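PDB 1ZAV: 50S ribosomal protein L10 from Thermotoga maritima, which probably forms part of the ribosomal stalk, binding large-subunit rRNA and L7/L12 dimers, through which the ribosome interacts with GTP-bound translation factors. Local coordinates for residues Ile11-Ile25 against Val58-Tyr72. Numbering follows the deposited sequence.
Sequences IVKEMSEIFKKTSLI and VKNTLLNLALKNAEY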
ATOM      1  N   ILE A  11     -32.453 -30.248   4.525  1.00 46.65           N
ATOM      2  CA  ILE A  11     -31.185 -29.870   5.135  1.00 47.15           C
ATOM      3  C   ILE A  11     -30.255 -29.285   4.072  1.00 46.01           C
ATOM      4  O   ILE A  11     -29.607 -28.265   4.303  1.00 44.09           O
ATOM      5  CB  ILE A  11     -30.535 -31.090   5.816  1.00 47.20           C
ATOM      6  CG1 ILE A  11     -31.431 -31.556   6.964  1.00 48.26           C
ATOM      7  CG2 ILE A  11     -29.148 -30.738   6.338  1.00 49.82           C
ATOM      8  CD1 ILE A  11     -30.969 -32.832   7.635  1.00 46.94           C
ATOM      9  N   VAL A  12     -30.207 -29.921   2.900  1.00 46.12           N
ATOM     10  CA  VAL A  12     -29.365 -29.453   1.798  1.00 44.56           C
ATOM     11  C   VAL A  12     -29.850 -28.098   1.290  1.00 44.82           C
ATOM     12  O   VAL A  12     -29.064 -27.192   1.046  1.00 43.63           O
ATOM     13  CB  VAL A  12     -29.376 -30.454   0.599  1.00 45.29           C
ATOM     14  CG1 VAL A  12     -28.647 -29.848  -0.606  1.00 43.38           C
ATOM     15  CG2 VAL A  12     -28.709 -31.766   1.006  1.00 47.63           C
ATOM     16  N   LYS A  13     -31.160 -27.966   1.121  1.00 46.51           N
ATOM     17  CA  LYS A  13     -31.729 -26.721   0.630  1.00 46.53           C
ATOM     18  C   LYS A  13     -31.425 -25.586   1.605  1.00 46.07           C
ATOM     19  O   LYS A  13     -30.987 -24.513   1.199  1.00 43.52           O
ATOM     20  CB  LYS A  13     -33.244 -26.872   0.463  1.00 47.77           C
ATOM     21  CG  LYS A  13     -33.969 -25.606   0.040  1.00 50.32           C
ATOM     22  CD  LYS A  13     -34.142 -25.518  -1.464  1.00 53.28           C
ATOM     23  CE  LYS A  13     -35.285 -24.577  -1.815  1.00 53.94           C
ATOM     24  NZ  LYS A  13     -36.566 -25.017  -1.173  1.00 54.28           N
ATOM     25  N   GLU A  14     -31.664 -25.831   2.889  1.00 47.88           N
ATOM     26  CA  GLU A  14     -31.415 -24.824   3.916  1.00 50.27           C
ATOM     27  C   GLU A  14     -29.975 -24.336   3.855  1.00 49.89           C
ATOM     28  O   GLU A  14     -29.713 -23.140   3.780  1.00 50.52           O
ATOM     29  CB  GLU A  14     -31.694 -25.396   5.304  1.00 52.07           C
ATOM     30  CG  GLU A  14     -33.157 -25.694   5.564  1.00 58.36           C
ATOM     31  CD  GLU A  14     -33.418 -26.133   6.991  1.00 62.63           C
ATOM     32  OE1 GLU A  14     -32.730 -27.066   7.468  1.00 64.38           O
ATOM     33  OE2 GLU A  14     -34.322 -25.553   7.632  1.00 64.76           O
ATOM     34  N   MET A  15     -29.047 -25.282   3.897  1.00 51.20           N
ATOM     35  CA  MET A  15     -27.625 -24.975   3.845  1.00 51.66           C
ATOM     36  C   MET A  15     -27.275 -24.224   2.562  1.00 51.85           C
ATOM     37  O   MET A  15     -26.577 -23.210   2.596  1.00 51.52           O
ATOM     38  CB  MET A  15     -26.825 -26.272   3.916  1.00 53.26           C
ATOM     39  CG  MET A  15     -25.342 -26.067   4.004  1.00 58.23           C
ATOM     40  SD  MET A  15     -24.824 -25.888   5.697  1.00 63.91           S
ATOM     41  CE  MET A  15     -24.264 -27.529   6.008  1.00 60.81           C
ATOM     42  N   SER A  16     -27.767 -24.723   1.426  1.00 50.45           N
ATOM     43  CA  SER A  16     -27.495 -24.099   0.135  1.00 51.03           C
ATOM     44  C   SER A  16     -27.945 -22.647   0.121  1.00 49.65           C
ATOM     45  O   SER A  16     -27.262 -21.779  -0.421  1.00 49.59           O
ATOM     46  CB  SER A  16     -28.200 -24.861  -0.999  1.00 54.22           C
ATOM     47  OG  SER A  16     -27.645 -26.153  -1.193  1.00 58.07           O
ATOM     48  N   GLU A  17     -29.109 -22.387   0.708  1.00 49.50           N
ATOM     49  CA  GLU A  17     -29.631 -21.036   0.766  1.00 47.65           C
ATOM     50  C   GLU A  17     -28.759 -20.179   1.679  1.00 45.99           C
ATOM     51  O   GLU A  17     -28.559 -19.003   1.410  1.00 46.93           O
ATOM     52  CB  GLU A  17     -31.084 -21.054   1.254  1.00 51.80           C
ATOM     53  CG  GLU A  17     -32.028 -21.755   0.273  1.00 55.21           C
ATOM     54  CD  GLU A  17     -33.449 -21.884   0.788  1.00 57.45           C
ATOM     55  OE1 GLU A  17     -33.642 -22.473   1.876  1.00 56.01           O
ATOM     56  OE2 GLU A  17     -34.377 -21.404   0.099  1.00 58.47           O
ATOM     57  N   ILE A  18     -28.245 -20.757   2.756  1.00 45.67           N
ATOM     58  CA  ILE A  18     -27.391 -19.982   3.650  1.00 46.20           C
ATOM     59  C   ILE A  18     -26.128 -19.577   2.895  1.00 47.78           C
ATOM     60  O   ILE A  18     -25.771 -18.401   2.866  1.00 47.14           O
ATOM     61  CB  ILE A  18     -26.989 -20.781   4.900  1.00 46.91           C
ATOM     62  CG1 ILE A  18     -28.183 -20.908   5.849  1.00 46.43           C
ATOM     63  CG2 ILE A  18     -25.838 -20.077   5.623  1.00 48.61           C
ATOM     64  CD1 ILE A  18     -27.922 -21.821   7.024  1.00 50.05           C
ATOM     65  N   PHE A  19     -25.468 -20.548   2.269  1.00 48.77           N
ATOM     66  CA  PHE A  19     -24.242 -20.269   1.519  1.00 51.04           C
ATOM     67  C   PHE A  19     -24.451 -19.278   0.380  1.00 52.13           C
ATOM     68  O   PHE A  19     -23.489 -18.700  -0.130  1.00 52.35           O
ATOM     69  CB  PHE A  19     -23.622 -21.563   0.961  1.00 48.63           C
ATOM     70  CG  PHE A  19     -23.103 -22.505   2.018  1.00 49.43           C
ATOM     71  CD1 PHE A  19     -22.831 -22.056   3.311  1.00 50.70           C
ATOM     72  CD2 PHE A  19     -22.861 -23.838   1.713  1.00 47.15           C
ATOM     73  CE1 PHE A  19     -22.337 -22.926   4.279  1.00 48.77           C
ATOM     74  CE2 PHE A  19     -22.364 -24.718   2.674  1.00 49.78           C
ATOM     75  CZ  PHE A  19     -22.100 -24.259   3.962  1.00 48.36           C
ATOM     76  N   LYS A  20     -25.700 -19.079  -0.031  1.00 53.75           N
ATOM     77  CA  LYS A  20     -25.982 -18.131  -1.097  1.00 55.52           C
ATOM     78  C   LYS A  20     -25.954 -16.694  -0.585  1.00 55.38           C
ATOM     79  O   LYS A  20     -25.916 -15.753  -1.375  1.00 56.31           O
ATOM     80  CB  LYS A  20     -27.352 -18.405  -1.730  1.00 59.30           C
ATOM     81  CG  LYS A  20     -27.396 -19.592  -2.678  1.00 62.94           C
ATOM     82  CD  LYS A  20     -28.712 -19.618  -3.448  1.00 66.61           C
ATOM     83  CE  LYS A  20     -28.878 -18.368  -4.307  1.00 68.67           C
ATOM     84  NZ  LYS A  20     -30.236 -18.277  -4.915  1.00 71.22           N
ATOM     85  N   LYS A  21     -25.973 -16.514   0.731  1.00 54.07           N
ATOM     86  CA  LYS A  21     -25.966 -15.161   1.272  1.00 55.51           C
ATOM     87  C   LYS A  21     -24.788 -14.830   2.191  1.00 53.46           C
ATOM     88  O   LYS A  21     -24.684 -13.710   2.680  1.00 55.56           O
ATOM     89  CB  LYS A  21     -27.270 -14.882   2.022  1.00 58.07           C
ATOM     90  CG  LYS A  21     -27.337 -15.461   3.427  1.00 61.68           C
ATOM     91  CD  LYS A  21     -28.354 -14.680   4.267  1.00 66.03           C
ATOM     92  CE  LYS A  21     -28.294 -15.063   5.740  1.00 67.70           C
ATOM     93  NZ  LYS A  21     -29.072 -14.118   6.594  1.00 69.40           N
ATOM     94  N   THR A  22     -23.913 -15.798   2.422  1.00 50.82           N
ATOM     95  CA  THR A  22     -22.754 -15.607   3.294  1.00 48.90           C
ATOM     96  C   THR A  22     -21.670 -14.742   2.669  1.00 48.00           C
ATOM     97  O   THR A  22     -21.545 -14.681   1.445  1.00 49.68           O
ATOM     98  CB  THR A  22     -22.125 -16.950   3.646  1.00 47.97           C
ATOM     99  OG1 THR A  22     -21.935 -17.711   2.444  1.00 47.49           O
ATOM    100  CG2 THR A  22     -23.021 -17.713   4.611  1.00 49.18           C
ATOM    101  N   SER A  23     -20.885 -14.079   3.517  1.00 45.13           N
ATOM    102  CA  SER A  23     -19.797 -13.228   3.055  1.00 42.77           C
ATOM    103  C   SER A  23     -18.471 -13.932   3.348  1.00 41.59           C
ATOM    104  O   SER A  23     -17.405 -13.491   2.924  1.00 41.35           O
ATOM    105  CB  SER A  23     -19.846 -11.867   3.758  1.00 43.71           C
ATOM    106  OG  SER A  23     -19.555 -11.982   5.141  1.00 43.16           O
ATOM    107  N   LEU A  24     -18.561 -15.037   4.074  1.00 39.36           N
ATOM    108  CA  LEU A  24     -17.403 -15.838   4.429  1.00 40.02           C
ATOM    109  C   LEU A  24     -17.819 -17.277   4.691  1.00 39.27           C
ATOM    110  O   LEU A  24     -18.858 -17.542   5.299  1.00 40.57           O
ATOM    111  CB  LEU A  24     -16.710 -15.283   5.693  1.00 36.85           C
ATOM    112  CG  LEU A  24     -15.716 -16.256   6.352  1.00 37.26           C
ATOM    113  CD1 LEU A  24     -14.507 -16.411   5.442  1.00 40.27           C
ATOM    114  CD2 LEU A  24     -15.259 -15.745   7.722  1.00 36.47           C
ATOM    115  N   ILE A  25     -17.003 -18.193   4.189  1.00 38.77           N
ATOM    116  CA  ILE A  25     -17.167 -19.620   4.391  1.00 39.20           C
ATOM    117  C   ILE A  25     -15.717 -20.074   4.560  1.00 39.69           C
ATOM    118  O   ILE A  25     -14.929 -19.999   3.621  1.00 40.14           O
ATOM    119  CB  ILE A  25     -17.789 -20.349   3.157  1.00 40.48           C
ATOM    120  CG1 ILE A  25     -19.215 -19.850   2.907  1.00 42.89           C
ATOM    121  CG2 ILE A  25     -17.832 -21.851   3.412  1.00 42.44           C
ATOM    122  CD1 ILE A  25     -19.871 -20.437   1.635  1.00 45.37           C
ATOM    123  N   VAL A  58     -19.798 -30.053  10.070  1.00 58.18           N
ATOM    124  CA  VAL A  58     -20.767 -30.566   9.109  1.00 59.62           C
ATOM    125  C   VAL A  58     -20.184 -31.638   8.195  1.00 60.11           C
ATOM    126  O   VAL A  58     -19.097 -31.481   7.635  1.00 60.40           O
ATOM    127  CB  VAL A  58     -21.334 -29.428   8.231  1.00 59.15           C
ATOM    128  CG1 VAL A  58     -22.402 -29.979   7.285  1.00 60.18           C
ATOM    129  CG2 VAL A  58     -21.915 -28.336   9.110  1.00 60.28           C
ATOM    130  N   LYS A  59     -20.924 -32.730   8.057  1.00 61.29           N
ATOM    131  CA  LYS A  59     -20.520 -33.840   7.206  1.00 63.15           C
ATOM    132  C   LYS A  59     -20.184 -33.347   5.798  1.00 61.96           C
ATOM    133  O   LYS A  59     -20.883 -32.501   5.240  1.00 62.67           O
ATOM    134  CB  LYS A  59     -21.649 -34.865   7.140  1.00 65.50           C
ATOM    135  CG  LYS A  59     -22.994 -34.256   6.773  1.00 67.64           C
ATOM    136  CD  LYS A  59     -24.039 -35.318   6.486  1.00 70.94           C
ATOM    137  CE  LYS A  59     -23.639 -36.182   5.296  1.00 72.49           C
ATOM    138  NZ  LYS A  59     -22.480 -37.073   5.603  1.00 74.81           N
ATOM    139  N   ASN A  60     -19.111 -33.887   5.233  1.00 62.16           N
ATOM    140  CA  ASN A  60     -18.656 -33.517   3.898  1.00 61.20           C
ATOM    141  C   ASN A  60     -19.726 -33.618   2.815  1.00 60.15           C
ATOM    142  O   ASN A  60     -19.932 -32.678   2.050  1.00 58.74           O
ATOM    143  CB  ASN A  60     -17.461 -34.385   3.501  1.00 62.71           C
ATOM    144  CG  ASN A  60     -16.253 -34.135   4.373  1.00 64.25           C
ATOM    145  OD1 ASN A  60     -15.765 -33.011   4.459  1.00 63.86           O
ATOM    146  ND2 ASN A  60     -15.765 -35.184   5.030  1.00 65.13           N
ATOM    147  N   THR A  61     -20.396 -34.763   2.743  1.00 59.61           N
ATOM    148  CA  THR A  61     -21.424 -34.976   1.733  1.00 59.42           C
ATOM    149  C   THR A  61     -22.426 -33.825   1.711  1.00 58.59           C
ATOM    150  O   THR A  61     -22.748 -33.302   0.648  1.00 58.16           O
ATOM    151  CB  THR A  61     -22.163 -36.313   1.968  1.00 61.19           C
ATOM    152  OG1 THR A  61     -21.228 -37.399   1.878  1.00 61.77           O
ATOM    153  CG2 THR A  61     -23.257 -36.513   0.920  1.00 61.62           C
ATOM    154  N   LEU A  62     -22.906 -33.431   2.887  1.00 57.80           N
ATOM    155  CA  LEU A  62     -23.860 -32.328   3.018  1.00 57.82           C
ATOM    156  C   LEU A  62     -23.248 -31.024   2.500  1.00 55.78           C
ATOM    157  O   LEU A  62     -23.880 -30.286   1.744  1.00 55.23           O
ATOM    158  CB  LEU A  62     -24.246 -32.147   4.488  1.00 59.88           C
ATOM    159  CG  LEU A  62     -25.520 -31.389   4.875  1.00 62.04           C
ATOM    160  CD1 LEU A  62     -25.555 -31.283   6.395  1.00 61.87           C
ATOM    161  CD2 LEU A  62     -25.572 -30.004   4.251  1.00 63.12           C
ATOM    162  N   LEU A  63     -22.024 -30.734   2.936  1.00 53.81           N
ATOM    163  CA  LEU A  63     -21.330 -29.524   2.504  1.00 50.72           C
ATOM    164  C   LEU A  63     -21.195 -29.490   0.988  1.00 48.62           C
ATOM    165  O   LEU A  63     -21.470 -28.475   0.348  1.00 46.38           O
ATOM    166  CB  LEU A  63     -19.934 -29.456   3.128  1.00 51.03           C
ATOM    167  CG  LEU A  63     -19.866 -29.065   4.605  1.00 49.23           C
ATOM    168  CD1 LEU A  63     -18.413 -28.958   5.038  1.00 48.69           C
ATOM    169  CD2 LEU A  63     -20.575 -27.738   4.807  1.00 48.51           C
ATOM    170  N   ASN A  64     -20.765 -30.612   0.422  1.00 47.70           N
ATOM    171  CA  ASN A  64     -20.581 -30.711  -1.012  1.00 49.68           C
ATOM    172  C   ASN A  64     -21.861 -30.349  -1.779  1.00 47.38           C
ATOM    173  O   ASN A  64     -21.847 -29.456  -2.616  1.00 45.67           O
ATOM    174  CB  ASN A  64     -20.118 -32.120  -1.385  1.00 52.92           C
ATOM    175  CG  ASN A  64     -19.273 -32.137  -2.649  1.00 57.07           C
ATOM    176  OD1 ASN A  64     -19.702 -31.667  -3.701  1.00 61.23           O
ATOM    177  ND2 ASN A  64     -18.063 -32.678  -2.546  1.00 59.20           N
ATOM    178  N   LEU A  65     -22.966 -31.028  -1.485  1.00 48.63           N
ATOM    179  CA  LEU A  65     -24.221 -30.735  -2.182  1.00 48.80           C
ATOM    180  C   LEU A  65     -24.694 -29.295  -1.971  1.00 47.63           C
ATOM    181  O   LEU A  65     -25.218 -28.665  -2.892  1.00 45.34           O
ATOM    182  CB  LEU A  65     -25.326 -31.708  -1.751  1.00 50.13           C
ATOM    183  CG  LEU A  65     -25.181 -33.190  -2.125  1.00 53.49           C
ATOM    184  CD1 LEU A  65     -26.459 -33.933  -1.750  1.00 53.71           C
ATOM    185  CD2 LEU A  65     -24.925 -33.334  -3.614  1.00 55.27           C
ATOM    186  N   ALA A  66     -24.519 -28.769  -0.761  1.00 46.09           N
ATOM    187  CA  ALA A  66     -24.934 -27.395  -0.486  1.00 45.76           C
ATOM    188  C   ALA A  66     -24.116 -26.392  -1.300  1.00 44.75           C
ATOM    189  O   ALA A  66     -24.659 -25.436  -1.838  1.00 47.18           O
ATOM    190  CB  ALA A  66     -24.801 -27.094   1.000  1.00 45.98           C
ATOM    191  N   LEU A  67     -22.808 -26.612  -1.384  1.00 45.28           N
ATOM    192  CA  LEU A  67     -21.932 -25.721  -2.141  1.00 44.72           C
ATOM    193  C   LEU A  67     -22.201 -25.880  -3.631  1.00 44.13           C
ATOM    194  O   LEU A  67     -22.246 -24.901  -4.373  1.00 44.53           O
ATOM    195  CB  LEU A  67     -20.469 -26.049  -1.847  1.00 43.06           C
ATOM    196  CG  LEU A  67     -19.985 -25.641  -0.453  1.00 42.25           C
ATOM    197  CD1 LEU A  67     -18.724 -26.407  -0.088  1.00 42.75           C
ATOM    198  CD2 LEU A  67     -19.762 -24.140  -0.433  1.00 44.19           C
ATOM    199  N   LYS A  68     -22.373 -27.123  -4.055  1.00 45.19           N
ATOM    200  CA  LYS A  68     -22.649 -27.418  -5.457  1.00 47.77           C
ATOM    201  C   LYS A  68     -23.887 -26.644  -5.907  1.00 47.79           C
ATOM    202  O   LYS A  68     -23.861 -25.927  -6.907  1.00 47.54           O
ATOM    203  CB  LYS A  68     -22.878 -28.923  -5.633  1.00 47.90           C
ATOM    204  CG  LYS A  68     -22.957 -29.395  -7.084  1.00 53.56           C
ATOM    205  CD  LYS A  68     -23.084 -30.913  -7.138  1.00 55.09           C
ATOM    206  CE  LYS A  68     -22.814 -31.459  -8.534  1.00 60.09           C
ATOM    207  NZ  LYS A  68     -23.675 -30.834  -9.566  1.00 59.00           N
ATOM    208  N   ASN A  69     -24.965 -26.773  -5.144  1.00 48.38           N
ATOM    209  CA  ASN A  69     -26.208 -26.097  -5.480  1.00 50.29           C
ATOM    210  C   ASN A  69     -26.189 -24.581  -5.327  1.00 50.59           C
ATOM    211  O   ASN A  69     -26.995 -23.885  -5.953  1.00 49.01           O
ATOM    212  CB  ASN A  69     -27.356 -26.722  -4.690  1.00 50.24           C
ATOM    213  CG  ASN A  69     -27.801 -28.041  -5.285  1.00 52.64           C
ATOM    214  OD1 ASN A  69     -28.342 -28.075  -6.391  1.00 56.09           O
ATOM    215  ND2 ASN A  69     -27.563 -29.132  -4.571  1.00 51.96           N
ATOM    216  N   ALA A  70     -25.273 -24.065  -4.508  1.00 50.14           N
ATOM    217  CA  ALA A  70     -25.140 -22.618  -4.319  1.00 49.24           C
ATOM    218  C   ALA A  70     -24.267 -22.094  -5.455  1.00 49.51           C
ATOM    219  O   ALA A  70     -23.989 -20.896  -5.554  1.00 48.23           O
ATOM    220  CB  ALA A  70     -24.488 -22.312  -2.974  1.00 50.49           C
ATOM    221  N   GLU A  71     -23.834 -23.021  -6.303  1.00 50.94           N
ATOM    222  CA  GLU A  71     -23.003 -22.723  -7.466  1.00 52.50           C
ATOM    223  C   GLU A  71     -21.567 -22.282  -7.164  1.00 52.50           C
ATOM    224  O   GLU A  71     -21.055 -21.321  -7.741  1.00 51.88           O
ATOM    225  CB  GLU A  71     -23.717 -21.707  -8.365  1.00 54.77           C
ATOM    226  CG  GLU A  71     -25.096 -22.220  -8.786  1.00 58.85           C
ATOM    227  CD  GLU A  71     -25.737 -21.433  -9.912  1.00 61.46           C
ATOM    228  OE1 GLU A  71     -26.919 -21.702 -10.209  1.00 63.26           O
ATOM    229  OE2 GLU A  71     -25.071 -20.555 -10.502  1.00 63.99           O
ATOM    230  N   TYR A  72     -20.931 -23.002  -6.248  1.00 50.98           N
ATOM    231  CA  TYR A  72     -19.540 -22.739  -5.898  1.00 51.23           C
ATOM    232  C   TYR A  72     -18.679 -23.734  -6.674  1.00 51.35           C
ATOM    233  O   TYR A  72     -19.137 -24.822  -7.018  1.00 50.87           O
ATOM    234  CB  TYR A  72     -19.302 -22.947  -4.402  1.00 48.67           C
ATOM    235  CG  TYR A  72     -19.784 -21.815  -3.532  1.00 49.69           C
ATOM    236  CD1 TYR A  72     -21.144 -21.628  -3.282  1.00 49.74           C
ATOM    237  CD2 TYR A  72     -18.878 -20.919  -2.966  1.00 49.56           C
ATOM    238  CE1 TYR A  72     -21.591 -20.571  -2.483  1.00 51.02           C
ATOM    239  CE2 TYR A  72     -19.315 -19.859  -2.168  1.00 52.27           C
ATOM    240  CZ  TYR A  72     -20.671 -19.692  -1.931  1.00 50.53           C
ATOM    241  OH  TYR A  72     -21.100 -18.644  -1.149  1.00 48.73           O
TER
HETATM  242  O   HOH W   1     -20.030 -16.979   0.547  1.00 54.73           O
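A66 sets its methyl as a knob among V12, M15, S16 and F19, pressed to 3.2 Å between A66 CB and M15 CG. A side chain this small lets the axes of the 11-19 and 60-69 helical segments come within 8.0 Å, crossing at -55°, with the CA atoms of S16 and A66 only 4.2 Å apart. Serine suits the opposing position: its short side chain lets the backbones come close, with S16 OG resting against A66 CA and lying within hydrogen-bonding distance of both A66 O and V12 O in its own helix. M15, with CG anti to the backbone N (chi1 -174°) and the chain bent beyond it, uses its flexible thioether to bring CE against L62 CD2 and, tip to tip, V58 CG1, both at 3.3 Å. The flat ring of F19 fills the next turn, with L63 CD2 at its edge and L67 CD2 3.8 Å from F19 CD2. Past the Schellman motif at E71, Y72 turns back to residues 11-25. Its hydroxyl gives a 2.6 Å hydrogen bond from Y72 OH to F19 O, satisfying the carbonyl of F19, and accepts one from a water that also donates to T22 O. L67 CD2 covers one face of the tyrosine ring near its rim, I25 CD1 packs 3.7 Å from Y72 CZ, and F118 meets the ring edge-to-face. Thus a close, alanine-centred helix crossing, with the Y72 hydroxyl bonded to the F19 carbonyl at one end, joins two helices of the alpha/beta domain of uL10 beside its antiparallel sheet.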